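Local structure of truncated replication protein RepA (Staphylococcus aureus, 4PQL) at residues I37-L42 with L107-P112. The protein probably binds the plasmid replication origin through this N-terminal domain and helps assemble the initiation complex of staphylococcal multiresistance plasmids. Residues are numbered along the deposited sequence; the frame is centred on the assembly and turned at random.
With EDO (1,2-ethanediol), chain E.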
ATOM      1  N   ILE A  37     -14.332  -3.253  11.696  1.00 32.02           N
ATOM      2  CA  ILE A  37     -13.924  -1.868  11.514  1.00 33.58           C
ATOM      3  C   ILE A  37     -12.994  -1.416  12.650  1.00 35.82           C
ATOM      4  O   ILE A  37     -11.959  -0.780  12.406  1.00 37.89           O
ATOM      5  CB  ILE A  37     -15.167  -0.955  11.426  1.00 33.97           C
ATOM      6  CG1 ILE A  37     -15.912  -1.226  10.118  1.00 32.81           C
ATOM      7  CG2 ILE A  37     -14.790   0.512  11.507  1.00 30.39           C
ATOM      8  CD1 ILE A  37     -17.326  -0.712  10.097  1.00 39.65           C
ATOM      9  N   ALA A  38     -13.328  -1.797  13.882  1.00 34.68           N
ATOM     10  CA  ALA A  38     -12.515  -1.444  15.039  1.00 34.66           C
ATOM     11  C   ALA A  38     -11.136  -2.073  14.922  1.00 34.20           C
ATOM     12  O   ALA A  38     -10.129  -1.435  15.244  1.00 33.10           O
ATOM     13  CB  ALA A  38     -13.191  -1.874  16.336  1.00 37.46           C
ATOM     14  N   TYR A  39     -11.084  -3.301  14.404  1.00 31.25           N
ATOM     15  CA  TYR A  39      -9.793  -3.953  14.196  1.00 29.55           C
ATOM     16  C   TYR A  39      -8.935  -3.127  13.217  1.00 33.20           C
ATOM     17  O   TYR A  39      -7.740  -2.870  13.479  1.00 34.76           O
ATOM     18  CB  TYR A  39      -9.990  -5.382  13.661  1.00 26.65           C
ATOM     19  CG  TYR A  39      -8.688  -6.095  13.363  1.00 26.55           C
ATOM     20  CD1 TYR A  39      -8.107  -6.942  14.306  1.00 29.04           C
ATOM     21  CD2 TYR A  39      -8.021  -5.902  12.158  1.00 26.47           C
ATOM     22  CE1 TYR A  39      -6.905  -7.585  14.046  1.00 28.31           C
ATOM     23  CE2 TYR A  39      -6.823  -6.529  11.895  1.00 26.58           C
ATOM     24  CZ  TYR A  39      -6.272  -7.373  12.840  1.00 27.35           C
ATOM     25  OH  TYR A  39      -5.084  -8.002  12.573  1.00 28.48           O
ATOM     26  N   ALA A  40      -9.561  -2.651  12.139  1.00 32.53           N
ATOM     27  CA  ALA A  40      -8.846  -1.845  11.143  1.00 30.58           C
ATOM     28  C   ALA A  40      -8.309  -0.532  11.731  1.00 28.99           C
ATOM     29  O   ALA A  40      -7.120  -0.129  11.532  1.00 34.44           O
ATOM     30  CB  ALA A  40      -9.769  -1.551   9.964  1.00 32.09           C
ATOM     31  N   ILE A  41      -9.152   0.081  12.552  1.00 27.07           N
ATOM     32  CA  ILE A  41      -8.799   1.348  13.179  1.00 31.78           C
ATOM     33  C   ILE A  41      -7.624   1.169  14.135  1.00 35.41           C
ATOM     34  O   ILE A  41      -6.660   1.963  14.121  1.00 38.43           O
ATOM     35  CB  ILE A  41     -10.006   1.962  13.927  1.00 30.89           C
ATOM     36  CG1 ILE A  41     -11.091   2.382  12.931  1.00 34.71           C
ATOM     37  CG2 ILE A  41      -9.581   3.170  14.730  1.00 32.60           C
ATOM     38  CD1 ILE A  41     -12.421   2.746  13.570  1.00 31.34           C
ATOM     39  N   LEU A  42      -7.657   0.094  14.910  1.00 31.98           N
ATOM     40  CA  LEU A  42      -6.561  -0.177  15.824  1.00 33.18           C
ATOM     41  C   LEU A  42      -5.258  -0.445  15.064  1.00 29.68           C
ATOM     42  O   LEU A  42      -4.172  -0.078  15.527  1.00 33.70           O
ATOM     43  CB  LEU A  42      -6.937  -1.347  16.737  1.00 34.18           C
ATOM     44  CG  LEU A  42      -8.006  -0.945  17.767  1.00 32.70           C
ATOM     45  CD1 LEU A  42      -8.514  -2.143  18.551  1.00 32.12           C
ATOM     46  CD2 LEU A  42      -7.450   0.124  18.716  1.00 32.06           C
ATOM     47  N   LEU A 107      -2.843  -3.516  25.651  1.00 39.18           N
ATOM     48  CA  LEU A 107      -3.592  -4.189  24.596  1.00 38.25           C
ATOM     49  C   LEU A 107      -2.687  -4.556  23.422  1.00 35.93           C
ATOM     50  O   LEU A 107      -1.940  -3.715  22.915  1.00 36.13           O
ATOM     51  CB  LEU A 107      -4.759  -3.315  24.127  1.00 40.97           C
ATOM     52  CG  LEU A 107      -6.140  -3.777  24.586  1.00 40.58           C
ATOM     53  CD1 LEU A 107      -6.113  -4.154  26.056  1.00 44.36           C
ATOM     54  CD2 LEU A 107      -7.142  -2.671  24.361  1.00 32.01           C
ATOM     55  N   TYR A 108      -2.724  -5.827  23.033  1.00 30.24           N
ATOM     56  CA  TYR A 108      -1.963  -6.323  21.895  1.00 32.65           C
ATOM     57  C   TYR A 108      -2.889  -6.715  20.750  1.00 35.63           C
ATOM     58  O   TYR A 108      -3.642  -7.677  20.878  1.00 34.96           O
ATOM     59  CB  TYR A 108      -1.143  -7.557  22.260  1.00 32.65           C
ATOM     60  CG  TYR A 108       0.136  -7.320  23.017  1.00 36.58           C
ATOM     61  CD1 TYR A 108       0.189  -7.546  24.394  1.00 36.18           C
ATOM     62  CD2 TYR A 108       1.295  -6.908  22.370  1.00 33.36           C
ATOM     63  CE1 TYR A 108       1.347  -7.347  25.104  1.00 38.16           C
ATOM     64  CE2 TYR A 108       2.464  -6.704  23.075  1.00 36.34           C
ATOM     65  CZ  TYR A 108       2.480  -6.929  24.446  1.00 39.93           C
ATOM     66  OH  TYR A 108       3.630  -6.735  25.168  1.00 43.45           O
ATOM     67  N   LEU A 109      -2.834  -5.996  19.637  1.00 32.38           N
ATOM     68  CA  LEU A 109      -3.561  -6.399  18.447  1.00 30.27           C
ATOM     69  C   LEU A 109      -2.788  -7.515  17.766  1.00 32.22           C
ATOM     70  O   LEU A 109      -1.557  -7.490  17.746  1.00 26.78           O
ATOM     71  CB  LEU A 109      -3.755  -5.228  17.478  1.00 32.52           C
ATOM     72  CG  LEU A 109      -4.877  -5.368  16.445  1.00 30.90           C
ATOM     73  CD1 LEU A 109      -6.242  -5.336  17.114  1.00 27.13           C
ATOM     74  CD2 LEU A 109      -4.761  -4.272  15.367  1.00 31.60           C
ATOM     75  N   MET A 110      -3.512  -8.500  17.234  1.00 30.62           N
ATOM     76  CA  MET A 110      -2.911  -9.695  16.656  1.00 32.48           C
ATOM     77  C   MET A 110      -3.239  -9.818  15.159  1.00 35.78           C
ATOM     78  O   MET A 110      -4.322  -9.441  14.716  1.00 30.93           O
ATOM     79  CB  MET A 110      -3.400 -10.942  17.386  1.00 37.18           C
ATOM     80  CG  MET A 110      -3.158 -10.936  18.897  1.00 38.41           C
ATOM     81  SD  MET A 110      -1.470 -11.362  19.351  1.00 53.21           S
ATOM     82  CE  MET A 110      -0.885  -9.763  19.764  1.00 24.34           C
ATOM     83  N   LYS A 111      -2.310 -10.386  14.395  1.00 38.74           N
ATOM     84  CA  LYS A 111      -2.549 -10.727  12.995  1.00 36.56           C
ATOM     85  C   LYS A 111      -3.521 -11.907  12.911  1.00 35.62           C
ATOM     86  O   LYS A 111      -3.541 -12.766  13.797  1.00 34.06           O
ATOM     87  CB  LYS A 111      -1.238 -11.081  12.288  1.00 38.62           C
ATOM     88  CG  LYS A 111      -0.242  -9.954  12.179  1.00 42.99           C
ATOM     89  CD  LYS A 111       1.103 -10.464  11.698  1.00 47.79           C
ATOM     90  CE  LYS A 111       1.625  -9.630  10.536  1.00 54.93           C
ATOM     91  NZ  LYS A 111       2.951 -10.109  10.037  1.00 58.30           N
ATOM     92  N   PRO A 112      -4.343 -11.948  11.847  1.00 35.55           N
ATOM     93  CA  PRO A 112      -5.274 -13.073  11.663  1.00 34.63           C
ATOM     94  C   PRO A 112      -4.572 -14.349  11.215  1.00 38.64           C
ATOM     95  O   PRO A 112      -3.417 -14.313  10.793  1.00 38.65           O
ATOM     96  CB  PRO A 112      -6.216 -12.573  10.564  1.00 33.47           C
ATOM     97  CG  PRO A 112      -5.378 -11.582   9.771  1.00 29.06           C
ATOM     98  CD  PRO A 112      -4.463 -10.933  10.780  1.00 32.71           C
TER
HETATM   99  C1  EDO E 203      -4.112   0.346   8.632  0.66 35.96           C
HETATM  100  O1  EDO E 203      -3.009  -0.542   8.391  0.66 37.56           O
HETATM  101  C2  EDO E 203      -5.357  -0.466   8.976  0.66 29.68           C
HETATM  102  O2  EDO E 203      -6.468   0.386   9.281  0.66 27.80           O
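In the buried centre of the RepA N-terminal domain, Tyr39 and Leu42 of helix 33-51 meet Leu109 at the end of strand 106-109 and the chain that follows it. Tyr39 carries the polar part. Its ring reaches the loop because CG stands anti to the backbone N (chi1 177°). The hydroxyl OH gives a hydrogen bond of 2.7 Å to Met110 O. The acceptor lies at the ring edge, near the ring plane. The donor is tilted 30° from the carbonyl plane, and the C=O...OH angle is 134°. Tyr39 OH also lies 3.5 Å from Pro112 CD, and the two side chains cross at about a right angle.

Leu109 touches both Tyr39 and Leu42. Its CD1 touches Tyr39 CD1 at 3.7 Å. Its CD2 sits over one face of the ring, 4.1 Å above the plane and offset toward the rim. The same methyl reaches the helix backbone, 3.8 Å from Tyr39 O, and lies 3.9 Å from Leu42 CB.

This domain belongs to the helix-turn-helix clan, and strand 106-109 pairs antiparallel with strand 94-97, a hairpin beside the helices as in winged-helix folds. The contact therefore joins a core helix to the outgoing hairpin strand. Met110 is buried, and the tyrosine hydroxyl gives its carbonyl oxygen a partner. Phe22 meets the Tyr39 ring edge-to-face. Phe5 of the second subunit packs on both Tyr39 and Leu109, so the subunit interface borders this pair. Lys111 NZ turns elsewhere, to a salt bridge with Glu9 of the third subunit.

On the helix, O2 of a 1,2-ethanediol, probably from the crystallisation liquor, lies so close to Ala40 O that a bond there is doubtful; the diol also bonds to Gln17 N and Arg43 NH2.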